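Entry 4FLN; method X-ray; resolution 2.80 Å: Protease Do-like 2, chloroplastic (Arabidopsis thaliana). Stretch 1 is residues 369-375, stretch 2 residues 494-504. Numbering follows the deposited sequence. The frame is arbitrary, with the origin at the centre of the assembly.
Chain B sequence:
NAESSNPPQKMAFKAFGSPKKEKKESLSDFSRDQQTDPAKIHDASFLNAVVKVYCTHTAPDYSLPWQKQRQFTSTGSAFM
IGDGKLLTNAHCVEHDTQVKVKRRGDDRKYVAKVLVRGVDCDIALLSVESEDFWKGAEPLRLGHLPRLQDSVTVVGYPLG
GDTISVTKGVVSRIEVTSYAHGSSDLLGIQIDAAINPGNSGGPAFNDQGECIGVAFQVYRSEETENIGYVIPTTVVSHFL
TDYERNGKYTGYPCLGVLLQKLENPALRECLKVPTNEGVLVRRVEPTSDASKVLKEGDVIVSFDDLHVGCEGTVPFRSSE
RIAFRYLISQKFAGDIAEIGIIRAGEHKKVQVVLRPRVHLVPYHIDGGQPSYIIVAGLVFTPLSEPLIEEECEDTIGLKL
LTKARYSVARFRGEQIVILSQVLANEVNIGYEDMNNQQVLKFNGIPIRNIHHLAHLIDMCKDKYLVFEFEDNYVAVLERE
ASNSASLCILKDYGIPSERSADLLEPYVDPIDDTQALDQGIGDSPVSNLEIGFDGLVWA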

ATOM      1  N   GLN B 369     -21.536 -27.678  14.976  1.00 93.98           N
ATOM      2  CA  GLN B 369     -21.617 -27.442  13.542  1.00 84.71           C
ATOM      3  C   GLN B 369     -22.933 -26.779  13.139  1.00 82.06           C
ATOM      4  O   GLN B 369     -24.000 -27.144  13.642  1.00 83.77           O
ATOM      5  CB  GLN B 369     -21.431 -28.752  12.789  1.00 76.93           C
ATOM      6  N   PRO B 370     -22.859 -25.821  12.196  1.00 66.18           N
ATOM      7  CA  PRO B 370     -24.000 -25.014  11.753  1.00 47.69           C
ATOM      8  C   PRO B 370     -24.962 -25.836  10.916  1.00 47.37           C
ATOM      9  O   PRO B 370     -24.549 -26.723  10.169  1.00 46.95           O
ATOM     10  CB  PRO B 370     -23.350 -23.931  10.899  1.00 44.93           C
ATOM     11  CG  PRO B 370     -22.123 -24.558  10.382  1.00 54.89           C
ATOM     12  CD  PRO B 370     -21.637 -25.509  11.436  1.00 58.24           C
ATOM     13  N   SER B 371     -26.245 -25.543  11.057  1.00 50.31           N
ATOM     14  CA  SER B 371     -27.280 -26.299  10.380  1.00 51.31           C
ATOM     15  C   SER B 371     -27.277 -26.001   8.893  1.00 54.57           C
ATOM     16  O   SER B 371     -26.919 -24.899   8.464  1.00 48.19           O
ATOM     17  CB  SER B 371     -28.639 -25.934  10.958  1.00 53.73           C
ATOM     18  OG  SER B 371     -28.578 -25.919  12.369  1.00 55.53           O
ATOM     19  N   TYR B 372     -27.652 -26.999   8.103  1.00 58.40           N
ATOM     20  CA  TYR B 372     -27.855 -26.789   6.682  1.00 56.33           C
ATOM     21  C   TYR B 372     -28.834 -27.792   6.094  1.00 55.48           C
ATOM     22  O   TYR B 372     -28.949 -28.914   6.578  1.00 65.62           O
ATOM     23  CB  TYR B 372     -26.523 -26.783   5.923  1.00 58.35           C
ATOM     24  CG  TYR B 372     -25.916 -28.136   5.649  1.00 61.60           C
ATOM     25  CD1 TYR B 372     -26.112 -28.767   4.425  1.00 60.59           C
ATOM     26  CD2 TYR B 372     -25.123 -28.771   6.597  1.00 60.61           C
ATOM     27  CE1 TYR B 372     -25.550 -30.000   4.159  1.00 65.31           C
ATOM     28  CE2 TYR B 372     -24.553 -30.005   6.338  1.00 64.34           C
ATOM     29  CZ  TYR B 372     -24.769 -30.615   5.117  1.00 67.80           C
ATOM     30  OH  TYR B 372     -24.210 -31.844   4.852  1.00 71.92           O
ATOM     31  N   ILE B 373     -29.555 -27.364   5.065  1.00 52.80           N
ATOM     32  CA  ILE B 373     -30.432 -28.248   4.312  1.00 52.84           C
ATOM     33  C   ILE B 373     -30.351 -27.888   2.827  1.00 51.39           C
ATOM     34  O   ILE B 373     -30.263 -26.711   2.470  1.00 48.86           O
ATOM     35  CB  ILE B 373     -31.888 -28.206   4.851  1.00 44.37           C
ATOM     36  CG1 ILE B 373     -32.786 -29.159   4.066  1.00 51.11           C
ATOM     37  CG2 ILE B 373     -32.441 -26.794   4.825  1.00 41.53           C
ATOM     38  CD1 ILE B 373     -34.172 -29.315   4.666  1.00 59.20           C
ATOM     39  N   ILE B 374     -30.343 -28.904   1.969  1.00 49.46           N
ATOM     40  CA  ILE B 374     -30.212 -28.700   0.530  1.00 47.34           C
ATOM     41  C   ILE B 374     -31.403 -29.275  -0.228  1.00 51.09           C
ATOM     42  O   ILE B 374     -31.718 -30.456  -0.107  1.00 57.43           O
ATOM     43  CB  ILE B 374     -28.922 -29.346  -0.005  1.00 51.41           C
ATOM     44  CG1 ILE B 374     -27.729 -28.953   0.862  1.00 52.14           C
ATOM     45  CG2 ILE B 374     -28.664 -28.934  -1.447  1.00 50.46           C
ATOM     46  CD1 ILE B 374     -26.406 -29.489   0.359  1.00 50.37           C
ATOM     47  N   VAL B 375     -32.076 -28.431  -0.997  1.00 62.40           N
ATOM     48  CA  VAL B 375     -33.202 -28.869  -1.814  1.00 64.87           C
ATOM     49  C   VAL B 375     -32.962 -28.496  -3.267  1.00 61.55           C
ATOM     50  O   VAL B 375     -32.755 -27.329  -3.585  1.00 59.48           O
ATOM     51  CB  VAL B 375     -34.526 -28.212  -1.381  1.00 61.75           C
ATOM     52  CG1 VAL B 375     -35.692 -29.080  -1.810  1.00 59.42           C
ATOM     53  CG2 VAL B 375     -34.551 -27.991   0.117  1.00 63.39           C
ATOM     54  N   GLY B 494     -19.056 -32.337  -4.110  1.00 93.90           N
ATOM     55  CA  GLY B 494     -20.089 -33.289  -3.784  1.00 95.23           C
ATOM     56  C   GLY B 494     -20.087 -33.422  -2.276  1.00 95.57           C
ATOM     57  O   GLY B 494     -19.087 -33.157  -1.596  1.00 87.08           O
ATOM     58  N   ILE B 495     -21.223 -33.846  -1.747  1.00 94.81           N
ATOM     59  CA  ILE B 495     -21.506 -33.619  -0.347  1.00 87.30           C
ATOM     60  C   ILE B 495     -22.087 -34.885   0.254  1.00 87.82           C
ATOM     61  O   ILE B 495     -22.878 -35.585  -0.383  1.00 91.40           O
ATOM     62  CB  ILE B 495     -22.486 -32.427  -0.190  1.00 78.87           C
ATOM     63  CG1 ILE B 495     -22.068 -31.267  -1.103  1.00 76.26           C
ATOM     64  CG2 ILE B 495     -22.558 -31.957   1.248  1.00 80.96           C
ATOM     65  CD1 ILE B 495     -23.016 -30.080  -1.083  1.00 72.98           C
ATOM     66  N   PRO B 496     -21.683 -35.188   1.490  1.00 83.79           N
ATOM     67  CA  PRO B 496     -22.081 -36.413   2.185  1.00 78.79           C
ATOM     68  C   PRO B 496     -23.585 -36.529   2.371  1.00 76.74           C
ATOM     69  O   PRO B 496     -24.154 -37.585   2.092  1.00 75.83           O
ATOM     70  CB  PRO B 496     -21.413 -36.256   3.550  1.00 79.03           C
ATOM     71  CG  PRO B 496     -20.242 -35.361   3.294  1.00 77.02           C
ATOM     72  CD  PRO B 496     -20.708 -34.400   2.265  1.00 76.79           C
ATOM     73  N   SER B 497     -24.214 -35.448   2.823  1.00 80.98           N
ATOM     74  CA  SER B 497     -25.607 -35.492   3.262  1.00 85.16           C
ATOM     75  C   SER B 497     -26.407 -34.261   2.857  1.00 79.04           C
ATOM     76  O   SER B 497     -25.861 -33.168   2.736  1.00 77.73           O
ATOM     77  CB  SER B 497     -25.673 -35.661   4.781  1.00 84.83           C
ATOM     78  OG  SER B 497     -26.886 -35.142   5.296  1.00 82.74           O
ATOM     79  N   GLU B 498     -27.708 -34.452   2.666  1.00 75.17           N
ATOM     80  CA  GLU B 498     -28.603 -33.365   2.287  1.00 74.43           C
ATOM     81  C   GLU B 498     -28.787 -32.401   3.447  1.00 72.81           C
ATOM     82  O   GLU B 498     -29.112 -31.227   3.250  1.00 72.54           O
ATOM     83  CB  GLU B 498     -29.966 -33.920   1.882  1.00 74.22           C
ATOM     84  CG  GLU B 498     -30.712 -34.589   3.014  1.00 84.69           C
ATOM     85  CD  GLU B 498     -32.148 -34.127   3.110  1.00 96.88           C
ATOM     86  OE1 GLU B 498     -32.758 -34.308   4.184  1.00 98.96           O
ATOM     87  OE2 GLU B 498     -32.668 -33.583   2.113  1.00103.54           O
ATOM     88  N   ARG B 499     -28.576 -32.913   4.653  1.00 67.78           N
ATOM     89  CA  ARG B 499     -28.815 -32.163   5.874  1.00 64.51           C
ATOM     90  C   ARG B 499     -27.600 -32.164   6.768  1.00 66.86           C
ATOM     91  O   ARG B 499     -26.577 -32.782   6.475  1.00 66.69           O
ATOM     92  CB  ARG B 499     -29.942 -32.809   6.687  1.00 62.25           C
ATOM     93  CG  ARG B 499     -31.341 -32.501   6.240  1.00 57.34           C
ATOM     94  CD  ARG B 499     -32.339 -33.295   7.061  1.00 57.60           C
ATOM     95  NE  ARG B 499     -33.489 -33.685   6.248  1.00 70.22           N
ATOM     96  CZ  ARG B 499     -34.718 -33.195   6.388  1.00 76.68           C
ATOM     97  NH1 ARG B 499     -34.977 -32.294   7.328  1.00 80.46           N
ATOM     98  NH2 ARG B 499     -35.693 -33.614   5.594  1.00 73.78           N
ATOM     99  N   SER B 500     -27.754 -31.467   7.882  1.00 71.97           N
ATOM    100  CA  SER B 500     -26.910 -31.640   9.042  1.00 76.07           C
ATOM    101  C   SER B 500     -27.817 -32.342  10.042  1.00 78.41           C
ATOM    102  O   SER B 500     -29.031 -32.134  10.030  1.00 77.23           O
ATOM    103  CB  SER B 500     -26.444 -30.287   9.574  1.00 72.84           C
ATOM    104  OG  SER B 500     -27.543 -29.426   9.807  1.00 69.44           O
ATOM    105  N   ALA B 501     -27.232 -33.177  10.894  1.00 75.29           N
ATOM    106  CA  ALA B 501     -27.990 -34.095  11.743  1.00 68.55           C
ATOM    107  C   ALA B 501     -29.175 -33.482  12.515  1.00 71.80           C
ATOM    108  O   ALA B 501     -30.249 -34.085  12.601  1.00 73.72           O
ATOM    109  CB  ALA B 501     -27.045 -34.793  12.696  1.00 68.98           C
ATOM    110  N   ASP B 502     -28.980 -32.286  13.064  1.00 67.85           N
ATOM    111  CA  ASP B 502     -29.986 -31.633  13.903  1.00 62.88           C
ATOM    112  C   ASP B 502     -31.339 -31.414  13.225  1.00 64.79           C
ATOM    113  O   ASP B 502     -32.339 -31.167  13.898  1.00 59.77           O
ATOM    114  CB  ASP B 502     -29.452 -30.298  14.411  1.00 72.05           C
ATOM    115  CG  ASP B 502     -28.785 -29.486  13.316  1.00 86.36           C
ATOM    116  OD1 ASP B 502     -29.420 -28.545  12.795  1.00 83.36           O
ATOM    117  OD2 ASP B 502     -27.622 -29.791  12.976  1.00 98.85           O
ATOM    118  N   LEU B 503     -31.362 -31.474  11.896  1.00 69.79           N
ATOM    119  CA  LEU B 503     -32.593 -31.246  11.142  1.00 66.71           C
ATOM    120  C   LEU B 503     -33.308 -32.557  10.763  1.00 78.01           C
ATOM    121  O   LEU B 503     -34.347 -32.544  10.087  1.00 73.96           O
ATOM    122  CB  LEU B 503     -32.325 -30.379   9.906  1.00 53.63           C
ATOM    123  CG  LEU B 503     -31.596 -29.042  10.111  1.00 52.11           C
ATOM    124  CD1 LEU B 503     -31.334 -28.325   8.776  1.00 46.79           C
ATOM    125  CD2 LEU B 503     -32.345 -28.127  11.076  1.00 40.51           C
ATOM    126  N   LEU B 504     -32.747 -33.687  11.188  1.00 80.80           N
ATOM    127  CA  LEU B 504     -33.452 -34.962  11.067  1.00 83.71           C
ATOM    128  C   LEU B 504     -34.444 -35.070  12.220  1.00 81.92           C
ATOM    129  O   LEU B 504     -35.499 -35.688  12.091  1.00 75.78           O
ATOM    130  CB  LEU B 504     -32.477 -36.151  11.044  1.00 80.33           C
ATOM    131  CG  LEU B 504     -31.490 -36.207   9.860  1.00 72.72           C
ATOM    132  CD1 LEU B 504     -30.334 -37.183  10.094  1.00 60.97           C
ATOM    133  CD2 LEU B 504     -32.200 -36.517   8.543  1.00 61.37           C
TER

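Where two chain segments meet without regular sheet pairing, side-chain hydroxyls often take over the polar groups that a strand partner would otherwise satisfy, and this contact in Protease Do-like 2 is a compact example. The backbone supplies part of the pairing. The amide N of Ile 374 donates to Glu 498 O at 2.9 Å, and the same carbonyl receives a CA-H...O contact from Ile 373 CA at 3.4 Å. Tyr 372 O is served similarly, by a weak bond from Ser 500 N at 3.1 Å and by Arg 499 CA at 3.3 Å.

The amide of Tyr 372 finds a side chain instead: its N donates to Ser 500 OG at 3.0 Å. That hydroxyl in turn donates to Asp 502 OD2 at 3.2 Å, while the other carboxylate oxygen, Asp 502 OD1, accepts from Ser 371 OG at 2.8 Å. Asp 502 thus ties both serines together across the contact.

The Tyr 372 ring lies with one face under Ser 500 N and Arg 499 C, and its OH comes close to two carbonyls, at 3.0 Å from both Ser 497 O and Arg 499 O; the latter also accepts from Ser 497 OG at 2.7 Å. Apolar packing flanks this network, with Ile 374 CD1 at 3.7 Å from Ile 495 CD1 and Ile 373 CB at 4.0 Å from Leu 503 CD1.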